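Local coordinates for ADP-ribosylglycohydrolase (PDB 2YZV), which belongs to the ADP-ribosylglycohydrolase family of all-helical proteins and binds two magnesium ions in this structure, at residues V138-N143 / L175-R180; F232-F238 / L262-Y267. All blocks are in the same frame, centred on the assembly; numbering follows the deposited sequence.

Contact 1 of 2, residues V138-N143 / L175-R180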
ATOM      1  N   VAL A 138       6.809   6.392  -3.744  1.00  9.29           N
ATOM      2  CA  VAL A 138       6.541   7.783  -3.388  1.00 10.43           C
ATOM      3  C   VAL A 138       7.613   8.343  -2.453  1.00 12.08           C
ATOM      4  O   VAL A 138       7.967   9.523  -2.541  1.00 13.09           O
ATOM      5  CB  VAL A 138       5.142   7.932  -2.738  1.00 10.09           C
ATOM      6  CG1 VAL A 138       4.899   9.382  -2.338  1.00 13.04           C
ATOM      7  CG2 VAL A 138       4.067   7.476  -3.720  1.00 11.78           C
ATOM      8  N   LEU A 139       8.141   7.506  -1.565  1.00 11.81           N
ATOM      9  CA  LEU A 139       9.176   7.972  -0.647  1.00 11.92           C
ATOM     10  C   LEU A 139      10.411   8.467  -1.393  1.00 13.94           C
ATOM     11  O   LEU A 139      10.996   9.487  -1.026  1.00 14.59           O
ATOM     12  CB  LEU A 139       9.586   6.856   0.319  1.00 11.56           C
ATOM     13  CG  LEU A 139       8.963   6.889   1.719  1.00 15.23           C
ATOM     14  CD1 LEU A 139       7.449   6.825   1.640  1.00 15.06           C
ATOM     15  CD2 LEU A 139       9.502   5.720   2.521  1.00 14.82           C
ATOM     16  N   ALA A 140      10.801   7.747  -2.439  1.00 13.29           N
ATOM     17  CA  ALA A 140      11.989   8.113  -3.207  1.00 14.75           C
ATOM     18  C   ALA A 140      11.740   9.092  -4.350  1.00 14.40           C
ATOM     19  O   ALA A 140      12.603   9.910  -4.664  1.00 15.99           O
ATOM     20  CB  ALA A 140      12.663   6.855  -3.745  1.00 16.32           C
ATOM     21  N   TYR A 141      10.568   9.025  -4.969  1.00 13.33           N
ATOM     22  CA  TYR A 141      10.269   9.907  -6.094  1.00 13.13           C
ATOM     23  C   TYR A 141       9.173  10.932  -5.818  1.00 12.89           C
ATOM     24  O   TYR A 141       8.510  11.417  -6.732  1.00 14.03           O
ATOM     25  CB  TYR A 141       9.913   9.056  -7.319  1.00 14.57           C
ATOM     26  CG  TYR A 141      11.117   8.371  -7.920  1.00 16.38           C
ATOM     27  CD1 TYR A 141      11.913   9.024  -8.861  1.00 17.47           C
ATOM     28  CD2 TYR A 141      11.493   7.092  -7.514  1.00 16.10           C
ATOM     29  CE1 TYR A 141      13.050   8.425  -9.381  1.00 19.64           C
ATOM     30  CE2 TYR A 141      12.635   6.481  -8.029  1.00 19.40           C
ATOM     31  CZ  TYR A 141      13.409   7.156  -8.962  1.00 19.99           C
ATOM     32  OH  TYR A 141      14.545   6.572  -9.472  1.00 23.12           O
ATOM     33  N   GLU A 142       9.016  11.275  -4.545  1.00 12.79           N
ATOM     34  CA  GLU A 142       8.014  12.240  -4.104  1.00 14.21           C
ATOM     35  C   GLU A 142       7.981  13.519  -4.937  1.00 15.19           C
ATOM     36  O   GLU A 142       6.915  14.011  -5.303  1.00 13.79           O
ATOM     37  CB  GLU A 142       8.279  12.640  -2.651  1.00 15.02           C
ATOM     38  CG  GLU A 142       7.254  13.607  -2.083  1.00 16.25           C
ATOM     39  CD  GLU A 142       7.795  14.409  -0.915  1.00 18.75           C
ATOM     40  OE1 GLU A 142       8.602  13.856  -0.142  1.00 18.02           O
ATOM     41  OE2 GLU A 142       7.408  15.588  -0.771  1.00 20.18           O
ATOM     42  N   ASN A 143       9.162  14.046  -5.234  1.00 15.44           N
ATOM     43  CA  ASN A 143       9.274  15.304  -5.959  1.00 16.84           C
ATOM     44  C   ASN A 143       9.379  15.228  -7.475  1.00 18.33           C
ATOM     45  O   ASN A 143       9.434  16.262  -8.147  1.00 19.42           O
ATOM     46  CB  ASN A 143      10.461  16.080  -5.391  1.00 17.70           C
ATOM     47  CG  ASN A 143      10.444  16.115  -3.879  1.00 15.27           C
ATOM     48  OD1 ASN A 143       9.479  16.576  -3.273  1.00 18.86           O
ATOM     49  ND2 ASN A 143      11.507  15.616  -3.260  1.00 17.72           N
ATOM     50  N   LEU A 175      -0.454   9.787  -1.104  1.00  8.47           N
ATOM     51  CA  LEU A 175       0.749   9.642  -0.304  1.00  8.47           C
ATOM     52  C   LEU A 175       1.650  10.866  -0.411  1.00 10.00           C
ATOM     53  O   LEU A 175       2.171  11.331   0.594  1.00 10.49           O
ATOM     54  CB  LEU A 175       1.511   8.373  -0.697  1.00 10.36           C
ATOM     55  CG  LEU A 175       0.774   7.060  -0.403  1.00 10.36           C
ATOM     56  CD1 LEU A 175       1.702   5.893  -0.698  1.00 12.69           C
ATOM     57  CD2 LEU A 175       0.326   7.019   1.060  1.00 11.84           C
ATOM     58  N   ARG A 176       1.827  11.391  -1.620  1.00  9.82           N
ATOM     59  CA  ARG A 176       2.672  12.573  -1.789  1.00  9.14           C
ATOM     60  C   ARG A 176       2.121  13.732  -0.962  1.00  9.51           C
ATOM     61  O   ARG A 176       2.858  14.387  -0.223  1.00  9.53           O
ATOM     62  CB  ARG A 176       2.741  12.997  -3.258  1.00 10.98           C
ATOM     63  CG  ARG A 176       3.703  14.164  -3.503  1.00 12.74           C
ATOM     64  CD  ARG A 176       3.590  14.688  -4.924  1.00 12.25           C
ATOM     65  NE  ARG A 176       2.327  15.391  -5.130  1.00 16.58           N
ATOM     66  CZ  ARG A 176       1.866  15.766  -6.318  1.00 20.37           C
ATOM     67  NH1 ARG A 176       2.565  15.499  -7.412  1.00 22.96           N
ATOM     68  NH2 ARG A 176       0.714  16.416  -6.410  1.00 20.66           N
ATOM     69  N   GLU A 177       0.821  13.982  -1.083  1.00 10.40           N
ATOM     70  CA  GLU A 177       0.196  15.075  -0.343  1.00 10.05           C
ATOM     71  C   GLU A 177       0.273  14.866   1.160  1.00 11.01           C
ATOM     72  O   GLU A 177       0.539  15.807   1.914  1.00 11.40           O
ATOM     73  CB  GLU A 177      -1.260  15.243  -0.782  1.00 11.94           C
ATOM     74  CG  GLU A 177      -1.396  15.696  -2.224  1.00 15.18           C
ATOM     75  CD  GLU A 177      -0.688  17.012  -2.478  1.00 17.20           C
ATOM     76  OE1 GLU A 177      -1.127  18.039  -1.922  1.00 18.36           O
ATOM     77  OE2 GLU A 177       0.307  17.013  -3.228  1.00 18.15           O
ATOM     78  N   ALA A 178       0.037  13.636   1.606  1.00  9.77           N
ATOM     79  CA  ALA A 178       0.100  13.348   3.029  1.00 10.77           C
ATOM     80  C   ALA A 178       1.509  13.588   3.568  1.00 11.00           C
ATOM     81  O   ALA A 178       1.678  14.162   4.644  1.00 11.37           O
ATOM     82  CB  ALA A 178      -0.339  11.905   3.298  1.00 10.37           C
ATOM     83  N   LEU A 179       2.521  13.152   2.821  1.00 11.14           N
ATOM     84  CA  LEU A 179       3.909  13.328   3.246  1.00 11.04           C
ATOM     85  C   LEU A 179       4.278  14.802   3.348  1.00 12.24           C
ATOM     86  O   LEU A 179       5.173  15.177   4.109  1.00 13.46           O
ATOM     87  CB  LEU A 179       4.859  12.637   2.267  1.00 11.85           C
ATOM     88  CG  LEU A 179       4.845  11.106   2.272  1.00 10.26           C
ATOM     89  CD1 LEU A 179       5.688  10.588   1.113  1.00 11.68           C
ATOM     90  CD2 LEU A 179       5.370  10.582   3.607  1.00 11.46           C
ATOM     91  N   ARG A 180       3.580  15.627   2.580  1.00 12.33           N
ATOM     92  CA  ARG A 180       3.839  17.060   2.572  1.00 13.36           C
ATOM     93  C   ARG A 180       3.030  17.819   3.611  1.00 14.63           C
ATOM     94  O   ARG A 180       3.084  19.049   3.675  1.00 16.43           O
ATOM     95  CB  ARG A 180       3.593  17.617   1.174  1.00 12.12           C
ATOM     96  CG  ARG A 180       4.645  17.144   0.187  1.00 14.22           C
ATOM     97  CD  ARG A 180       4.381  17.618  -1.223  1.00 13.99           C
ATOM     98  NE  ARG A 180       5.516  17.319  -2.088  1.00 15.74           N
ATOM     99  CZ  ARG A 180       5.576  17.623  -3.379  1.00 14.90           C
ATOM    100  NH1 ARG A 180       4.557  18.240  -3.963  1.00 16.79           N
ATOM    101  NH2 ARG A 180       6.661  17.321  -4.083  1.00 18.12           N
TER
HETATM  102  O   HOH W   1       5.600  14.963  -7.498  1.00 16.70           O
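Glu142 and Arg180 meet through two extended side chains: Glu142 swings CG anti to its backbone nitrogen (chi1 -178°) and runs on extended, while Arg180 sets CG anti to its carbonyl carbon (chi1 -70°) and stays straight as far as NE. The salt bridge that results is nearly linear, Arg180 NE lying 2.9 Å from Glu142 OE2 with an N-H...O angle of 163°. OE2 receives it on the anti lone pair, within the guanidinium plane, although the carboxylate itself is turned well out of that plane. A second bond on the same guanidinium, from Arg180 NH2 to Asn143 OD1 at 3.0 Å, follows a carbonyl lone pair; amide and guanidinium are almost coplanar, and the two bonds together fix the rotation of the group. Arg176 CD lies against one guanidinium face. The other oxygen of the buried Glu142 carboxylate, OE1, is bridged to Arg11 of helix 4-26, so two arginines would share its negative charge. One turn earlier in 138-143, Val138 CG1 packs on Leu179 CD1 at 3.7 Å and on Leu175 CB at 3.9 Å. Glu142 O also lies 3.4 Å from Arg176 CD, and water 1 joins it (2.7 Å) to Arg176 NH1 (3.1 Å). Valine and leucine packing, with a salt bridge and an amide bond beside it, joins helices 135-141 and 162-179 of the all-helical ADP-ribosylglycohydrolase fold.

Contact 2 of 2, residues F232-F238 / L262-Y267; sequences FARGRDF and LAGAYY
Phe232 packs against helix 252-267 as a knob in a hole formed by Leu262, Ala263, Tyr266 and Tyr267. At its base, CB touches Leu262 CD2, and the same methyl follows CG, CD2 and CE2, reaching 3.7 Å from Phe232 CD2. Leu262 CG stands almost over the ring centre, a CH-pi contact 4.1 Å from the centroid. On the other branch, CD1 is turned to Ala263 CB, and CE1 passes on to Tyr266 CD2. The tip, CZ, ends 3.5 Å from Tyr266 CG. Here the Phe232 edge points into the Tyr266 face, a T-shaped pair with planes 86° apart and centroids separated by 5.0 Å. Tyr267 sets CG anti to its carbonyl carbon (chi1 -63°), which turns the ring between Tyr266 CD2 on one face and the backbone of Asp237 and Phe238 on the other; Asp237 CA makes an off-centre CH-pi contact with that ring. Phe238 CD1 completes the apolar side at 3.6 Å from Ala263 CB. Tyr267 OH is bonded to two waters, 2.9 Å to water 2 and 2.8 Å to water 3; water 2 also contacts Gly235 O, and water 3 bonds weakly to Arg236 O. Lys184 donates to the same hydroxyl and makes a cation-pi contact with Phe232. The chemistry thus divides: interlocked aromatic and aliphatic groups join the helices, while the tyrosine hydroxyl is held by water and Lys184 beside the turn between helices 221-234 and 238-246.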
ATOM      1  N   PHE A 232      -9.659   5.693   7.070  1.00  9.77           N
ATOM      2  CA  PHE A 232      -8.885   6.898   7.336  1.00  8.64           C
ATOM      3  C   PHE A 232      -9.828   8.033   7.741  1.00 10.78           C
ATOM      4  O   PHE A 232      -9.548   8.784   8.674  1.00 11.67           O
ATOM      5  CB  PHE A 232      -8.076   7.277   6.086  1.00  9.99           C
ATOM      6  CG  PHE A 232      -7.224   8.508   6.252  1.00  9.24           C
ATOM      7  CD1 PHE A 232      -6.279   8.590   7.272  1.00 11.67           C
ATOM      8  CD2 PHE A 232      -7.343   9.571   5.363  1.00 10.77           C
ATOM      9  CE1 PHE A 232      -5.461   9.719   7.402  1.00 10.81           C
ATOM     10  CE2 PHE A 232      -6.533  10.703   5.483  1.00 10.67           C
ATOM     11  CZ  PHE A 232      -5.589  10.777   6.506  1.00 10.23           C
ATOM     12  N   ALA A 233     -10.956   8.136   7.050  1.00  9.50           N
ATOM     13  CA  ALA A 233     -11.928   9.187   7.346  1.00 11.33           C
ATOM     14  C   ALA A 233     -12.563   9.038   8.728  1.00 12.36           C
ATOM     15  O   ALA A 233     -12.747  10.026   9.444  1.00 14.04           O
ATOM     16  CB  ALA A 233     -13.013   9.199   6.280  1.00 12.31           C
ATOM     17  N   ARG A 234     -12.891   7.808   9.110  1.00 12.22           N
ATOM     18  CA  ARG A 234     -13.542   7.578  10.395  1.00 12.61           C
ATOM     19  C   ARG A 234     -12.607   7.421  11.590  1.00 13.60           C
ATOM     20  O   ARG A 234     -12.994   7.717  12.720  1.00 15.10           O
ATOM     21  CB  ARG A 234     -14.465   6.360  10.306  1.00 13.01           C
ATOM     22  CG  ARG A 234     -15.511   6.450   9.202  1.00 12.77           C
ATOM     23  CD  ARG A 234     -16.296   7.756   9.260  1.00 13.03           C
ATOM     24  NE  ARG A 234     -17.247   7.841   8.157  1.00 11.18           N
ATOM     25  CZ  ARG A 234     -17.703   8.982   7.649  1.00 10.70           C
ATOM     26  NH1 ARG A 234     -17.298  10.141   8.151  1.00 12.56           N
ATOM     27  NH2 ARG A 234     -18.542   8.960   6.621  1.00 11.59           N
ATOM     28  N   GLY A 235     -11.388   6.947  11.353  1.00 13.45           N
ATOM     29  CA  GLY A 235     -10.446   6.781  12.445  1.00 14.15           C
ATOM     30  C   GLY A 235      -9.920   8.126  12.909  1.00 15.21           C
ATOM     31  O   GLY A 235      -9.567   8.971  12.089  1.00 16.18           O
ATOM     32  N   ARG A 236      -9.875   8.331  14.223  1.00 16.25           N
ATOM     33  CA  ARG A 236      -9.387   9.590  14.782  1.00 17.28           C
ATOM     34  C   ARG A 236      -7.873   9.585  14.981  1.00 17.58           C
ATOM     35  O   ARG A 236      -7.256  10.634  15.177  1.00 18.90           O
ATOM     36  CB  ARG A 236     -10.108   9.879  16.100  1.00 19.28           C
ATOM     37  CG  ARG A 236     -11.580  10.215  15.903  1.00 22.05           C
ATOM     38  CD  ARG A 236     -12.339  10.194  17.216  1.00 24.73           C
ATOM     39  NE  ARG A 236     -12.463   8.838  17.742  1.00 27.60           N
ATOM     40  CZ  ARG A 236     -12.999   8.537  18.921  1.00 29.63           C
ATOM     41  NH1 ARG A 236     -13.462   9.499  19.706  1.00 31.77           N
ATOM     42  NH2 ARG A 236     -13.072   7.272  19.312  1.00 30.85           N
ATOM     43  N   ASP A 237      -7.283   8.396  14.932  1.00 16.42           N
ATOM     44  CA  ASP A 237      -5.842   8.234  15.055  1.00 16.28           C
ATOM     45  C   ASP A 237      -5.447   6.983  14.279  1.00 15.75           C
ATOM     46  O   ASP A 237      -6.313   6.266  13.777  1.00 14.46           O
ATOM     47  CB  ASP A 237      -5.409   8.128  16.527  1.00 18.55           C
ATOM     48  CG  ASP A 237      -6.188   7.087  17.301  1.00 22.17           C
ATOM     49  OD1 ASP A 237      -6.268   5.928  16.847  1.00 21.95           O
ATOM     50  OD2 ASP A 237      -6.716   7.427  18.381  1.00 26.50           O
ATOM     51  N   PHE A 238      -4.149   6.727  14.170  1.00 14.55           N
ATOM     52  CA  PHE A 238      -3.676   5.567  13.422  1.00 13.75           C
ATOM     53  C   PHE A 238      -4.306   4.259  13.893  1.00 14.75           C
ATOM     54  O   PHE A 238      -4.847   3.485  13.096  1.00 14.39           O
ATOM     55  CB  PHE A 238      -2.156   5.451  13.527  1.00 12.50           C
ATOM     56  CG  PHE A 238      -1.569   4.402  12.627  1.00 11.29           C
ATOM     57  CD1 PHE A 238      -1.099   4.741  11.362  1.00 10.62           C
ATOM     58  CD2 PHE A 238      -1.504   3.072  13.035  1.00 12.02           C
ATOM     59  CE1 PHE A 238      -0.570   3.775  10.513  1.00 11.18           C
ATOM     60  CE2 PHE A 238      -0.978   2.095  12.196  1.00 12.48           C
ATOM     61  CZ  PHE A 238      -0.509   2.447  10.929  1.00 11.45           C
ATOM     62  N   LEU A 262      -1.186   5.314   3.961  1.00  8.52           N
ATOM     63  CA  LEU A 262      -1.781   6.645   4.019  1.00  8.81           C
ATOM     64  C   LEU A 262      -1.783   7.212   5.423  1.00  9.79           C
ATOM     65  O   LEU A 262      -1.345   8.342   5.637  1.00 10.71           O
ATOM     66  CB  LEU A 262      -3.211   6.613   3.466  1.00  9.39           C
ATOM     67  CG  LEU A 262      -4.008   7.924   3.506  1.00  9.57           C
ATOM     68  CD1 LEU A 262      -3.265   9.024   2.750  1.00 11.31           C
ATOM     69  CD2 LEU A 262      -5.383   7.690   2.897  1.00 12.57           C
ATOM     70  N   ALA A 263      -2.276   6.430   6.377  1.00 10.08           N
ATOM     71  CA  ALA A 263      -2.331   6.871   7.767  1.00  8.90           C
ATOM     72  C   ALA A 263      -0.925   7.011   8.354  1.00  9.88           C
ATOM     73  O   ALA A 263      -0.690   7.859   9.216  1.00 10.62           O
ATOM     74  CB  ALA A 263      -3.163   5.892   8.592  1.00  9.70           C
ATOM     75  N   GLY A 264       0.010   6.188   7.885  1.00 10.11           N
ATOM     76  CA  GLY A 264       1.376   6.275   8.379  1.00 11.31           C
ATOM     77  C   GLY A 264       2.014   7.588   7.957  1.00 10.76           C
ATOM     78  O   GLY A 264       2.716   8.238   8.737  1.00 13.04           O
ATOM     79  N   ALA A 265       1.773   7.982   6.712  1.00 11.24           N
ATOM     80  CA  ALA A 265       2.319   9.237   6.199  1.00 10.37           C
ATOM     81  C   ALA A 265       1.640  10.430   6.869  1.00 12.35           C
ATOM     82  O   ALA A 265       2.270  11.466   7.114  1.00 11.68           O
ATOM     83  CB  ALA A 265       2.115   9.315   4.688  1.00 11.00           C
ATOM     84  N   TYR A 266       0.355  10.279   7.165  1.00 11.14           N
ATOM     85  CA  TYR A 266      -0.429  11.344   7.782  1.00 12.81           C
ATOM     86  C   TYR A 266      -0.142  11.552   9.269  1.00 14.32           C
ATOM     87  O   TYR A 266       0.106  12.681   9.707  1.00 14.87           O
ATOM     88  CB  TYR A 266      -1.922  11.063   7.595  1.00 12.61           C
ATOM     89  CG  TYR A 266      -2.814  12.155   8.135  1.00 13.09           C
ATOM     90  CD1 TYR A 266      -2.915  13.381   7.479  1.00 15.62           C
ATOM     91  CD2 TYR A 266      -3.539  11.972   9.309  1.00 14.44           C
ATOM     92  CE1 TYR A 266      -3.717  14.401   7.980  1.00 17.92           C
ATOM     93  CE2 TYR A 266      -4.348  12.989   9.822  1.00 17.58           C
ATOM     94  CZ  TYR A 266      -4.429  14.199   9.149  1.00 19.35           C
ATOM     95  OH  TYR A 266      -5.217  15.210   9.648  1.00 22.84           O
ATOM     96  N   TYR A 267      -0.179  10.467  10.041  1.00 13.69           N
ATOM     97  CA  TYR A 267       0.045  10.533  11.487  1.00 13.67           C
ATOM     98  C   TYR A 267       1.512  10.417  11.900  1.00 14.83           C
ATOM     99  O   TYR A 267       1.901  10.901  12.970  1.00 15.55           O
ATOM    100  CB  TYR A 267      -0.750   9.433  12.193  1.00 14.51           C
ATOM    101  CG  TYR A 267      -2.253   9.538  12.061  1.00 14.44           C
ATOM    102  CD1 TYR A 267      -2.960  10.586  12.658  1.00 16.17           C
ATOM    103  CD2 TYR A 267      -2.978   8.562  11.378  1.00 14.70           C
ATOM    104  CE1 TYR A 267      -4.350  10.651  12.584  1.00 17.53           C
ATOM    105  CE2 TYR A 267      -4.365   8.617  11.297  1.00 15.34           C
ATOM    106  CZ  TYR A 267      -5.045   9.660  11.903  1.00 17.32           C
ATOM    107  OH  TYR A 267      -6.419   9.691  11.848  1.00 18.33           O
TER
HETATM  108  O   HOH W   2      -7.398   7.260  10.654  1.00 15.30           O
HETATM  109  O   HOH W   3      -7.741  12.101  12.368  1.00 28.96           O

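In the fold
Contacts 1 and 2 follow one another along the chain, the first closing before the second opens, and their centres are about 16 Å apart. Helices 162-179 and 252-267 bring them together: Leu175 CD2 lies 3.7 Å from Leu262 CA, and Ala178 and Leu179 pack on Ala265. In space the packing runs from helix 135-141 through helices 162-179 and 252-267 to helix 221-234 and the turn after it. Helix 4-26 touches both, with Arg11 at 138-143/175-180 and Arg10 bonded to backbone oxygens of 262-267. Helix 252-267 also carries magnesium ligands Asp253 and Thr254, so segment 262-267 forms the last turns of a helix that binds metal near its start.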